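PDB 6SMO: PKS_KS domain-containing protein from Photorhabdus luminescens subsp. laumondii, which probably acts as a 3-oxoacyl-[acyl-carrier-protein] synthase of the thiolase-like superfamily, and here holds a linear polyketone chain in its pocket. Local coordinates for residues 381-386 / 435-440; 389-394 / 416-421; 327-332 / 358-363. One frame throughout, in Å; residues are numbered along the deposited sequence.

In the fold
The three contacts illustrate how chemistry follows position in a ketosynthase of thiolase-like fold. Contact 1 is buried and purely apolar: helix 372-388 lies on strand 431-438 of the large mixed sheet. Contact 3 is also buried but belongs to the sheet itself, joining strands 326-330 and 360-361 by backbone bonds, with a polar cluster on one face and isoleucines on the other. Contact 2 is only partly buried, at the exit of the same helix, and mixes one backbone hydrogen bond and a weak side-chain one with a small apolar patch. Glu385, on the helix of contact 1 but not touching its strand, bonds to His392 of contact 2 and to Asn361 of contact 3.

Contact 1: residues 381-386 / 435-440; sequences ALCLEI and IVMRAV
Met437 meets Leu382, Cys383 and Ile386 without a ring or amide among the touching side chains, so in place of faces and edges there is a thioether set against alkyl groups and a thiol. From strand 435-438 the methionine points toward helix 381-386. Its chain is extended beyond CG, which carries the sulfur to the helix surface. There SD touches CD2 of Leu382 at 3.6 Å and SG of Cys383 at 3.7 Å, while the terminal CE also rests against that thiol. Leu382 crosses the methionine obliquely; its CG, anti to the backbone N (chi1 173°), itself lies 3.7 Å from Met437 SD and is the branch point from which CD2 reaches the sulfur. Ile386 crosses at about a right angle and brings CD1 to the root of the chain, 3.8 Å from Met437 CB. The two axes run 9.6 Å apart and only 28° from parallel; three helix residues close round Met437, and Ile386 reaches on through CG2 to CB of Ala439, just past the strand, at 3.8 Å. Leu382 also packs on Ala421 of the adjoining strand, and Leu384 touches helix 44-53, as expected for a helix that, in thiolase-like folds, probably belongs to the central layer. With polarisable sulfur at its centre and no polar pairing across it, the interface probably owes its cohesion mainly to dispersion and the exclusion of water.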
ATOM      1  N   ALA B 381     -16.061   9.256 -10.664  1.00 30.73           N
ATOM      2  CA  ALA B 381     -17.532   9.113 -10.787  1.00 31.32           C
ATOM      3  C   ALA B 381     -18.232  10.029  -9.777  1.00 31.56           C
ATOM      4  O   ALA B 381     -19.240  10.660 -10.148  1.00 32.01           O
ATOM      5  CB  ALA B 381     -17.930   7.672 -10.584  1.00 31.22           C
ATOM      6  N   LEU B 382     -17.708  10.092  -8.548  1.00 31.61           N
ATOM      7  CA  LEU B 382     -18.240  10.924  -7.434  1.00 31.57           C
ATOM      8  C   LEU B 382     -18.199  12.407  -7.826  1.00 31.77           C
ATOM      9  O   LEU B 382     -19.189  13.116  -7.555  1.00 31.62           O
ATOM     10  CB  LEU B 382     -17.411  10.656  -6.174  1.00 31.84           C
ATOM     11  CG  LEU B 382     -17.707  11.553  -4.971  1.00 32.11           C
ATOM     12  CD1 LEU B 382     -19.188  11.551  -4.630  1.00 32.26           C
ATOM     13  CD2 LEU B 382     -16.892  11.117  -3.764  1.00 32.46           C
ATOM     14  N   CYS B 383     -17.094  12.855  -8.430  1.00 31.80           N
ATOM     15  CA  CYS B 383     -16.879  14.259  -8.878  1.00 32.12           C
ATOM     16  C   CYS B 383     -17.893  14.617  -9.972  1.00 32.16           C
ATOM     17  O   CYS B 383     -18.438  15.736  -9.918  1.00 32.74           O
ATOM     18  CB  CYS B 383     -15.452  14.470  -9.369  1.00 32.23           C
ATOM     19  SG  CYS B 383     -14.220  14.345  -8.044  1.00 32.46           S
ATOM     20  N   LEU B 384     -18.145  13.696 -10.910  1.00 31.77           N
ATOM     21  CA  LEU B 384     -19.128  13.860 -12.016  1.00 31.84           C
ATOM     22  C   LEU B 384     -20.554  13.896 -11.449  1.00 32.27           C
ATOM     23  O   LEU B 384     -21.374  14.673 -11.977  1.00 32.47           O
ATOM     24  CB  LEU B 384     -18.963  12.711 -13.016  1.00 31.70           C
ATOM     25  CG  LEU B 384     -17.672  12.729 -13.834  1.00 31.48           C
ATOM     26  CD1 LEU B 384     -17.417  11.377 -14.481  1.00 31.47           C
ATOM     27  CD2 LEU B 384     -17.710  13.828 -14.886  1.00 31.50           C
ATOM     28  N   GLU B 385     -20.833  13.084 -10.422  1.00 32.33           N
ATOM     29  CA  GLU B 385     -22.163  12.985  -9.758  1.00 32.58           C
ATOM     30  C   GLU B 385     -22.525  14.330  -9.113  1.00 32.83           C
ATOM     31  O   GLU B 385     -23.674  14.776  -9.297  1.00 32.93           O
ATOM     32  CB  GLU B 385     -22.172  11.867  -8.713  1.00 32.27           C
ATOM     33  CG  GLU B 385     -22.410  10.488  -9.297  1.00 32.36           C
ATOM     34  CD  GLU B 385     -22.349   9.365  -8.278  1.00 32.43           C
ATOM     35  OE1 GLU B 385     -21.307   9.233  -7.609  1.00 32.57           O
ATOM     36  OE2 GLU B 385     -23.347   8.630  -8.144  1.00 33.00           O
ATOM     37  N   ILE B 386     -21.582  14.941  -8.386  1.00 33.11           N
ATOM     38  CA  ILE B 386     -21.771  16.242  -7.674  1.00 33.93           C
ATOM     39  C   ILE B 386     -21.950  17.357  -8.714  1.00 35.53           C
ATOM     40  O   ILE B 386     -22.844  18.205  -8.516  1.00 36.23           O
ATOM     41  CB  ILE B 386     -20.598  16.524  -6.712  1.00 33.47           C
ATOM     42  CG1 ILE B 386     -20.593  15.539  -5.538  1.00 33.12           C
ATOM     43  CG2 ILE B 386     -20.617  17.970  -6.233  1.00 33.53           C
ATOM     44  CD1 ILE B 386     -19.292  15.492  -4.772  1.00 33.12           C
ATOM     45  N   ILE B 435     -12.864   9.924   2.450  1.00 30.34           N
ATOM     46  CA  ILE B 435     -12.697  11.347   2.023  1.00 30.63           C
ATOM     47  C   ILE B 435     -14.083  11.998   1.981  1.00 30.94           C
ATOM     48  O   ILE B 435     -15.048  11.316   1.585  1.00 30.38           O
ATOM     49  CB  ILE B 435     -11.960  11.471   0.672  1.00 30.79           C
ATOM     50  CG1 ILE B 435     -12.606  10.629  -0.430  1.00 30.87           C
ATOM     51  CG2 ILE B 435     -10.484  11.142   0.832  1.00 30.82           C
ATOM     52  CD1 ILE B 435     -12.256  11.076  -1.829  1.00 31.26           C
ATOM     53  N   VAL B 436     -14.170  13.263   2.397  1.00 31.71           N
ATOM     54  CA  VAL B 436     -15.418  14.081   2.375  1.00 32.40           C
ATOM     55  C   VAL B 436     -15.320  15.056   1.199  1.00 33.35           C
ATOM     56  O   VAL B 436     -14.444  15.941   1.242  1.00 33.67           O
ATOM     57  CB  VAL B 436     -15.634  14.822   3.709  1.00 32.32           C
ATOM     58  CG1 VAL B 436     -16.901  15.665   3.691  1.00 32.46           C
ATOM     59  CG2 VAL B 436     -15.649  13.863   4.889  1.00 32.32           C
ATOM     60  N   MET B 437     -16.175  14.882   0.187  1.00 34.74           N
ATOM     61  CA  MET B 437     -16.283  15.793  -0.982  1.00 36.16           C
ATOM     62  C   MET B 437     -17.506  16.696  -0.804  1.00 36.79           C
ATOM     63  O   MET B 437     -18.448  16.292  -0.093  1.00 36.33           O
ATOM     64  CB  MET B 437     -16.397  15.007  -2.291  1.00 36.98           C
ATOM     65  CG  MET B 437     -15.106  14.320  -2.681  1.00 38.21           C
ATOM     66  SD  MET B 437     -14.986  14.039  -4.460  1.00 39.91           S
ATOM     67  CE  MET B 437     -13.300  13.446  -4.583  1.00 40.28           C
ATOM     68  N   ARG B 438     -17.479  17.871  -1.436  1.00 38.33           N
ATOM     69  CA  ARG B 438     -18.441  18.980  -1.210  1.00 39.98           C
ATOM     70  C   ARG B 438     -18.635  19.755  -2.518  1.00 40.23           C
ATOM     71  O   ARG B 438     -17.656  19.885  -3.281  1.00 40.17           O
ATOM     72  CB  ARG B 438     -17.905  19.882  -0.094  1.00 41.70           C
ATOM     73  CG  ARG B 438     -18.900  20.901   0.441  1.00 43.62           C
ATOM     74  CD  ARG B 438     -18.268  21.746   1.530  1.00 45.55           C
ATOM     75  NE  ARG B 438     -19.177  22.741   2.081  1.00 47.42           N
ATOM     76  CZ  ARG B 438     -18.862  23.612   3.036  1.00 49.06           C
ATOM     77  NH1 ARG B 438     -17.647  23.622   3.562  1.00 49.74           N
ATOM     78  NH2 ARG B 438     -19.767  24.477   3.463  1.00 50.26           N
ATOM     79  N   ALA B 439     -19.855  20.243  -2.762  1.00 40.84           N
ATOM     80  CA  ALA B 439     -20.211  21.100  -3.917  1.00 41.41           C
ATOM     81  C   ALA B 439     -19.751  22.536  -3.639  1.00 42.39           C
ATOM     82  O   ALA B 439     -19.806  22.957  -2.466  1.00 42.82           O
ATOM     83  CB  ALA B 439     -21.696  21.036  -4.173  1.00 41.23           C
ATOM     84  N   VAL B 440     -19.310  23.248  -4.681  1.00 43.53           N
ATOM     85  CA  VAL B 440     -18.835  24.663  -4.613  1.00 44.45           C
ATOM     86  C   VAL B 440     -19.915  25.566  -5.221  1.00 44.44           C
ATOM     87  O   VAL B 440     -20.469  25.268  -6.280  1.00 43.66           O
ATOM     88  CB  VAL B 440     -17.480  24.839  -5.328  1.00 44.97           C
ATOM     89  CG1 VAL B 440     -16.935  26.253  -5.177  1.00 45.78           C
ATOM     90  CG2 VAL B 440     -16.452  23.823  -4.851  1.00 44.81           C
TER

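Contact 2: residues 389-394 / 416-421; sequences QYVHPT and YPIKTA
Gln389 and Tyr416 meet where the chain leaves helix 372-388 and enters a small two-stranded antiparallel sheet, strand 390-391 against 414-415. Gln389, the first residue after the helix to leave helical torsions, has positive phi, and its carbonyl O accepts a bond from Tyr416 N at 2.9 Å. The side chain of Gln389 bends at chi2 (-75°) and crosses Pro417 at about a right angle, its NE2 lying 3.6 Å from Pro417 CA. The same amide turns OE1 to Ile418 N for a weak bond of 3.3 Å, giving the glutamine a second, side-chain hold on the returning segment. Val391 and Tyr416 lie side by side and point the same way, CG2 of the valine reaching CB of the tyrosine. On one face of the Tyr416 ring sits CD of Pro417, 3.6 Å above the plane and displaced toward the rim. Behind this partly exposed patch the packing turns inward: Ile418 also touches Ile386 of the helix, and Val391 touches Tyr328. Val391 and Ile418 approach at a slant, with CG2 of the valine 4.0 Å from CD1 of the isoleucine.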
ATOM      1  N   GLN B 389     -25.324  16.794 -10.539  1.00 37.05           N
ATOM      2  CA  GLN B 389     -26.412  16.628  -9.534  1.00 37.03           C
ATOM      3  C   GLN B 389     -27.237  15.380  -9.875  1.00 36.71           C
ATOM      4  O   GLN B 389     -28.481  15.447  -9.796  1.00 37.58           O
ATOM      5  CB  GLN B 389     -27.290  17.882  -9.482  1.00 37.68           C
ATOM      6  CG  GLN B 389     -26.558  19.133  -9.012  1.00 38.26           C
ATOM      7  CD  GLN B 389     -26.315  19.145  -7.523  1.00 38.35           C
ATOM      8  OE1 GLN B 389     -25.478  18.410  -7.002  1.00 38.47           O
ATOM      9  NE2 GLN B 389     -27.042  19.997  -6.820  1.00 38.97           N
ATOM     10  N   TYR B 390     -26.560  14.291 -10.249  1.00 35.81           N
ATOM     11  CA  TYR B 390     -27.156  12.969 -10.572  1.00 35.25           C
ATOM     12  C   TYR B 390     -26.453  11.894  -9.738  1.00 34.61           C
ATOM     13  O   TYR B 390     -25.264  12.072  -9.408  1.00 34.53           O
ATOM     14  CB  TYR B 390     -27.044  12.671 -12.071  1.00 34.75           C
ATOM     15  CG  TYR B 390     -27.801  11.448 -12.524  1.00 34.33           C
ATOM     16  CD1 TYR B 390     -29.127  11.535 -12.919  1.00 34.37           C
ATOM     17  CD2 TYR B 390     -27.198  10.201 -12.554  1.00 33.91           C
ATOM     18  CE1 TYR B 390     -29.833  10.417 -13.335  1.00 34.38           C
ATOM     19  CE2 TYR B 390     -27.889   9.072 -12.966  1.00 33.89           C
ATOM     20  CZ  TYR B 390     -29.211   9.180 -13.359  1.00 34.13           C
ATOM     21  OH  TYR B 390     -29.898   8.074 -13.769  1.00 34.36           O
ATOM     22  N   VAL B 391     -27.173  10.818  -9.412  1.00 34.45           N
ATOM     23  CA  VAL B 391     -26.664   9.667  -8.610  1.00 34.53           C
ATOM     24  C   VAL B 391     -26.853   8.386  -9.430  1.00 34.24           C
ATOM     25  O   VAL B 391     -28.012   8.062  -9.755  1.00 34.00           O
ATOM     26  CB  VAL B 391     -27.375   9.586  -7.245  1.00 34.78           C
ATOM     27  CG1 VAL B 391     -26.964   8.347  -6.467  1.00 35.17           C
ATOM     28  CG2 VAL B 391     -27.136  10.835  -6.411  1.00 34.69           C
ATOM     29  N   HIS B 392     -25.754   7.694  -9.756  1.00 34.18           N
ATOM     30  CA  HIS B 392     -25.760   6.415 -10.515  1.00 34.28           C
ATOM     31  C   HIS B 392     -26.326   5.314  -9.622  1.00 34.85           C
ATOM     32  O   HIS B 392     -26.147   5.349  -8.406  1.00 35.24           O
ATOM     33  CB  HIS B 392     -24.364   6.084 -11.074  1.00 33.98           C
ATOM     34  CG  HIS B 392     -23.362   5.649 -10.055  1.00 33.44           C
ATOM     35  ND1 HIS B 392     -23.450   4.437  -9.395  1.00 33.16           N
ATOM     36  CD2 HIS B 392     -22.232   6.239  -9.608  1.00 33.01           C
ATOM     37  CE1 HIS B 392     -22.431   4.311  -8.569  1.00 32.79           C
ATOM     38  NE2 HIS B 392     -21.670   5.405  -8.680  1.00 32.57           N
ATOM     39  N   PRO B 393     -27.036   4.313 -10.193  1.00 35.46           N
ATOM     40  CA  PRO B 393     -27.638   3.243  -9.398  1.00 35.68           C
ATOM     41  C   PRO B 393     -26.682   2.080  -9.099  1.00 35.89           C
ATOM     42  O   PRO B 393     -25.676   1.957  -9.774  1.00 35.73           O
ATOM     43  CB  PRO B 393     -28.769   2.764 -10.316  1.00 36.02           C
ATOM     44  CG  PRO B 393     -28.201   2.936 -11.711  1.00 36.03           C
ATOM     45  CD  PRO B 393     -27.308   4.159 -11.631  1.00 35.69           C
ATOM     46  N   THR B 394     -27.025   1.270  -8.093  1.00 36.21           N
ATOM     47  CA  THR B 394     -26.420  -0.061  -7.820  1.00 36.57           C
ATOM     48  C   THR B 394     -27.218  -1.110  -8.603  1.00 36.88           C
ATOM     49  O   THR B 394     -28.320  -1.466  -8.145  1.00 37.18           O
ATOM     50  CB  THR B 394     -26.403  -0.374  -6.317  1.00 36.40           C
ATOM     51  OG1 THR B 394     -25.930   0.777  -5.619  1.00 36.75           O
ATOM     52  CG2 THR B 394     -25.536  -1.567  -5.975  1.00 36.35           C
ATOM     53  N   TYR B 416     -30.446  14.086  -8.099  1.00 37.99           N
ATOM     54  CA  TYR B 416     -30.415  14.316  -6.630  1.00 38.17           C
ATOM     55  C   TYR B 416     -29.485  15.484  -6.312  1.00 37.46           C
ATOM     56  O   TYR B 416     -28.359  15.526  -6.804  1.00 36.16           O
ATOM     57  CB  TYR B 416     -29.977  13.043  -5.903  1.00 38.25           C
ATOM     58  CG  TYR B 416     -30.277  13.038  -4.427  1.00 39.30           C
ATOM     59  CD1 TYR B 416     -31.497  12.591  -3.945  1.00 39.89           C
ATOM     60  CD2 TYR B 416     -29.345  13.491  -3.507  1.00 39.79           C
ATOM     61  CE1 TYR B 416     -31.783  12.589  -2.590  1.00 40.51           C
ATOM     62  CE2 TYR B 416     -29.615  13.496  -2.148  1.00 40.30           C
ATOM     63  CZ  TYR B 416     -30.838  13.042  -1.686  1.00 40.58           C
ATOM     64  OH  TYR B 416     -31.108  13.045  -0.349  1.00 41.34           O
ATOM     65  N   PRO B 417     -29.918  16.463  -5.483  1.00 38.05           N
ATOM     66  CA  PRO B 417     -29.071  17.600  -5.128  1.00 38.40           C
ATOM     67  C   PRO B 417     -28.102  17.228  -3.995  1.00 38.60           C
ATOM     68  O   PRO B 417     -28.515  17.211  -2.849  1.00 39.14           O
ATOM     69  CB  PRO B 417     -30.083  18.675  -4.704  1.00 38.46           C
ATOM     70  CG  PRO B 417     -31.280  17.899  -4.178  1.00 38.41           C
ATOM     71  CD  PRO B 417     -31.237  16.532  -4.835  1.00 38.19           C
ATOM     72  N   ILE B 418     -26.847  16.932  -4.350  1.00 38.97           N
ATOM     73  CA  ILE B 418     -25.773  16.507  -3.404  1.00 39.08           C
ATOM     74  C   ILE B 418     -25.136  17.765  -2.805  1.00 39.86           C
ATOM     75  O   ILE B 418     -24.641  18.602  -3.586  1.00 40.21           O
ATOM     76  CB  ILE B 418     -24.726  15.615  -4.109  1.00 38.73           C
ATOM     77  CG1 ILE B 418     -25.372  14.420  -4.817  1.00 38.52           C
ATOM     78  CG2 ILE B 418     -23.652  15.166  -3.127  1.00 38.40           C
ATOM     79  CD1 ILE B 418     -24.510  13.807  -5.898  1.00 38.22           C
ATOM     80  N   LYS B 419     -25.159  17.887  -1.472  1.00 40.13           N
ATOM     81  CA  LYS B 419     -24.471  18.963  -0.708  1.00 40.27           C
ATOM     82  C   LYS B 419     -23.100  18.440  -0.260  1.00 38.94           C
ATOM     83  O   LYS B 419     -22.091  18.825  -0.886  1.00 38.71           O
ATOM     84  CB  LYS B 419     -25.325  19.425   0.480  1.00 41.56           C
ATOM     85  CG  LYS B 419     -26.190  20.651   0.220  1.00 43.24           C
ATOM     86  CD  LYS B 419     -27.323  20.415  -0.754  1.00 44.44           C
ATOM     87  CE  LYS B 419     -28.072  21.684  -1.102  1.00 45.64           C
ATOM     88  NZ  LYS B 419     -29.201  21.421  -2.025  1.00 46.32           N
ATOM     89  N   THR B 420     -23.079  17.584   0.768  1.00 37.59           N
ATOM     90  CA  THR B 420     -21.861  16.956   1.345  1.00 36.57           C
ATOM     91  C   THR B 420     -21.882  15.457   1.032  1.00 35.58           C
ATOM     92  O   THR B 420     -22.840  14.785   1.453  1.00 35.17           O
ATOM     93  CB  THR B 420     -21.768  17.215   2.854  1.00 36.74           C
ATOM     94  OG1 THR B 420     -21.881  18.622   3.072  1.00 36.89           O
ATOM     95  CG2 THR B 420     -20.479  16.709   3.463  1.00 36.81           C
ATOM     96  N   ALA B 421     -20.861  14.965   0.323  1.00 35.03           N
ATOM     97  CA  ALA B 421     -20.730  13.557  -0.122  1.00 34.55           C
ATOM     98  C   ALA B 421     -19.649  12.847   0.700  1.00 34.09           C
ATOM     99  O   ALA B 421     -18.606  13.471   0.977  1.00 33.70           O
ATOM    100  CB  ALA B 421     -20.417  13.514  -1.597  1.00 34.52           C
TER

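Contact 3: residues 327-332 / 358-363; sequences NYISAH and IPINSL
Three oxygens surround Asn361 ND2: Tyr328 OH across the contact at 2.8 Å, and, outside it, Glu385 OE2 and His392 O. With two N-H bonds to share among them, the one to the tyrosine, bent to 134° at the hydrogen, is probably the lesser. Even so, the hydroxyl lies close to the amide plane, and the nitrogen in turn sits in the plane of the ring at its edge. Ring and amide planes stand 83° apart. Chi1 (57°) sets CG between backbone N and carbonyl carbon, and the amide beyond it comes nearer the neighbouring strand.

The cluster sits on one face of two parallel strands. Ile329 N donates to Pro359 O, and Ile329 O accepts from Asn361 N, both at 3.3 Å, so that one residue bonds to those flanking Ile360, as parallel pairing requires; a weaker bond from Ala331 N to Asn361 O continues the join. On the opposite face Ile329 and Ile360 lie side by side, CD1 of the former 4.0 Å from CG1 of the latter. Ala331 CB meets Ile360 CG2 at 3.7 Å. Helix 337-350 lies over this apolar face, with Ile347 on both central isoleucines, and completes the beta-alpha-beta unit.

Past the strand, the side chain of His332 comes within about 6 Å of the bound polyketone and meets the ring of His369, a pocket residue. The buried amide and hydroxyl find partners in each other, in His392 O and in Glu385, the hydroxyl's bond to Glu385 being weak; that carboxylate, if ionised, would probably be stabilised by these donors.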
ATOM      1  N   ASN B 327     -25.825  13.938   2.652  1.00 37.81           N
ATOM      2  CA  ASN B 327     -27.065  13.446   1.988  1.00 37.50           C
ATOM      3  C   ASN B 327     -26.718  12.542   0.794  1.00 37.46           C
ATOM      4  O   ASN B 327     -27.609  12.329  -0.048  1.00 37.59           O
ATOM      5  CB  ASN B 327     -27.976  14.608   1.578  1.00 37.38           C
ATOM      6  CG  ASN B 327     -27.422  15.446   0.443  1.00 37.05           C
ATOM      7  OD1 ASN B 327     -26.213  15.509   0.234  1.00 36.94           O
ATOM      8  ND2 ASN B 327     -28.304  16.099  -0.296  1.00 36.91           N
ATOM      9  N   TYR B 328     -25.491  12.014   0.728  1.00 37.16           N
ATOM     10  CA  TYR B 328     -25.062  11.020  -0.292  1.00 36.80           C
ATOM     11  C   TYR B 328     -23.749  10.352   0.137  1.00 36.33           C
ATOM     12  O   TYR B 328     -22.864  11.047   0.671  1.00 37.33           O
ATOM     13  CB  TYR B 328     -24.909  11.667  -1.670  1.00 36.76           C
ATOM     14  CG  TYR B 328     -24.273  10.759  -2.692  1.00 37.02           C
ATOM     15  CD1 TYR B 328     -24.936   9.632  -3.153  1.00 37.00           C
ATOM     16  CD2 TYR B 328     -22.993  10.997  -3.167  1.00 37.04           C
ATOM     17  CE1 TYR B 328     -24.355   8.777  -4.076  1.00 36.91           C
ATOM     18  CE2 TYR B 328     -22.399  10.152  -4.091  1.00 36.85           C
ATOM     19  CZ  TYR B 328     -23.080   9.039  -4.547  1.00 36.84           C
ATOM     20  OH  TYR B 328     -22.493   8.207  -5.455  1.00 36.70           O
ATOM     21  N   ILE B 329     -23.636   9.040  -0.102  1.00 35.51           N
ATOM     22  CA  ILE B 329     -22.453   8.198   0.252  1.00 34.63           C
ATOM     23  C   ILE B 329     -22.101   7.312  -0.950  1.00 34.30           C
ATOM     24  O   ILE B 329     -22.969   6.530  -1.380  1.00 33.74           O
ATOM     25  CB  ILE B 329     -22.734   7.361   1.520  1.00 34.52           C
ATOM     26  CG1 ILE B 329     -23.050   8.240   2.734  1.00 34.59           C
ATOM     27  CG2 ILE B 329     -21.584   6.407   1.810  1.00 34.19           C
ATOM     28  CD1 ILE B 329     -23.819   7.534   3.826  1.00 34.89           C
ATOM     29  N   SER B 330     -20.876   7.440  -1.471  1.00 34.00           N
ATOM     30  CA  SER B 330     -20.275   6.537  -2.490  1.00 34.13           C
ATOM     31  C   SER B 330     -19.541   5.399  -1.771  1.00 34.44           C
ATOM     32  O   SER B 330     -18.316   5.510  -1.581  1.00 35.49           O
ATOM     33  CB  SER B 330     -19.353   7.288  -3.417  1.00 33.76           C
ATOM     34  OG  SER B 330     -18.713   6.401  -4.323  1.00 33.63           O
ATOM     35  N   ALA B 331     -20.267   4.348  -1.378  1.00 34.24           N
ATOM     36  CA  ALA B 331     -19.747   3.230  -0.556  1.00 34.26           C
ATOM     37  C   ALA B 331     -18.777   2.378  -1.381  1.00 34.57           C
ATOM     38  O   ALA B 331     -18.863   2.407  -2.626  1.00 34.60           O
ATOM     39  CB  ALA B 331     -20.883   2.398  -0.016  1.00 34.29           C
ATOM     40  N   HIS B 332     -17.939   1.618  -0.673  1.00 34.71           N
ATOM     41  CA  HIS B 332     -16.937   0.701  -1.268  1.00 35.24           C
ATOM     42  C   HIS B 332     -17.668  -0.383  -2.057  1.00 35.36           C
ATOM     43  O   HIS B 332     -17.300  -0.588  -3.212  1.00 36.57           O
ATOM     44  CB  HIS B 332     -16.087   0.131  -0.130  1.00 35.07           C
ATOM     45  CG  HIS B 332     -15.009  -0.798  -0.554  1.00 35.13           C
ATOM     46  ND1 HIS B 332     -13.811  -0.354  -1.020  1.00 35.27           N
ATOM     47  CD2 HIS B 332     -14.943  -2.139  -0.558  1.00 35.20           C
ATOM     48  CE1 HIS B 332     -13.052  -1.381  -1.312  1.00 35.42           C
ATOM     49  NE2 HIS B 332     -13.722  -2.482  -1.038  1.00 35.39           N
ATOM     50  N   ILE B 358     -30.728   8.543   3.168  1.00 41.41           N
ATOM     51  CA  ILE B 358     -29.517   8.908   2.372  1.00 40.30           C
ATOM     52  C   ILE B 358     -29.306   7.882   1.260  1.00 39.65           C
ATOM     53  O   ILE B 358     -29.151   6.695   1.538  1.00 39.81           O
ATOM     54  CB  ILE B 358     -28.281   9.028   3.287  1.00 40.54           C
ATOM     55  CG1 ILE B 358     -28.456  10.145   4.320  1.00 40.95           C
ATOM     56  CG2 ILE B 358     -27.013   9.216   2.466  1.00 40.55           C
ATOM     57  CD1 ILE B 358     -27.503  10.061   5.489  1.00 41.35           C
ATOM     58  N   PRO B 359     -29.298   8.305  -0.027  1.00 38.49           N
ATOM     59  CA  PRO B 359     -28.896   7.428  -1.128  1.00 38.02           C
ATOM     60  C   PRO B 359     -27.436   6.965  -0.997  1.00 37.25           C
ATOM     61  O   PRO B 359     -26.562   7.806  -0.877  1.00 37.04           O
ATOM     62  CB  PRO B 359     -29.085   8.292  -2.388  1.00 38.18           C
ATOM     63  CG  PRO B 359     -30.044   9.383  -1.961  1.00 38.50           C
ATOM     64  CD  PRO B 359     -29.721   9.631  -0.504  1.00 38.66           C
ATOM     65  N   ILE B 360     -27.220   5.646  -1.008  1.00 36.39           N
ATOM     66  CA  ILE B 360     -25.883   4.981  -0.936  1.00 35.91           C
ATOM     67  C   ILE B 360     -25.743   4.084  -2.171  1.00 35.62           C
ATOM     68  O   ILE B 360     -26.696   3.344  -2.453  1.00 36.32           O
ATOM     69  CB  ILE B 360     -25.746   4.172   0.372  1.00 35.96           C
ATOM     70  CG1 ILE B 360     -26.066   5.016   1.610  1.00 36.25           C
ATOM     71  CG2 ILE B 360     -24.369   3.533   0.475  1.00 35.72           C
ATOM     72  CD1 ILE B 360     -26.537   4.210   2.797  1.00 36.49           C
ATOM     73  N   ASN B 361     -24.614   4.142  -2.884  1.00 34.83           N
ATOM     74  CA  ASN B 361     -24.394   3.327  -4.111  1.00 34.58           C
ATOM     75  C   ASN B 361     -22.990   2.715  -4.115  1.00 34.45           C
ATOM     76  O   ASN B 361     -22.132   3.157  -3.324  1.00 34.78           O
ATOM     77  CB  ASN B 361     -24.646   4.127  -5.393  1.00 34.22           C
ATOM     78  CG  ASN B 361     -23.799   5.376  -5.516  1.00 33.92           C
ATOM     79  OD1 ASN B 361     -22.932   5.636  -4.685  1.00 33.49           O
ATOM     80  ND2 ASN B 361     -24.044   6.158  -6.554  1.00 33.79           N
ATOM     81  N   SER B 362     -22.795   1.718  -4.985  1.00 34.12           N
ATOM     82  CA  SER B 362     -21.503   1.054  -5.290  1.00 33.65           C
ATOM     83  C   SER B 362     -21.329   0.983  -6.812  1.00 33.65           C
ATOM     84  O   SER B 362     -22.233   0.443  -7.478  1.00 34.01           O
ATOM     85  CB  SER B 362     -21.443  -0.317  -4.670  1.00 33.70           C
ATOM     86  OG  SER B 362     -20.236  -0.980  -5.019  1.00 33.33           O
ATOM     87  N   LEU B 363     -20.218   1.511  -7.333  1.00 33.41           N
ATOM     88  CA  LEU B 363     -19.896   1.507  -8.786  1.00 33.50           C
ATOM     89  C   LEU B 363     -19.431   0.106  -9.207  1.00 33.29           C
ATOM     90  O   LEU B 363     -19.495  -0.193 -10.415  1.00 33.18           O
ATOM     91  CB  LEU B 363     -18.815   2.551  -9.076  1.00 33.64           C
ATOM     92  CG  LEU B 363     -18.683   2.967 -10.541  1.00 34.12           C
ATOM     93  CD1 LEU B 363     -19.813   3.901 -10.943  1.00 34.64           C
ATOM     94  CD2 LEU B 363     -17.335   3.619 -10.805  1.00 34.20           C
TER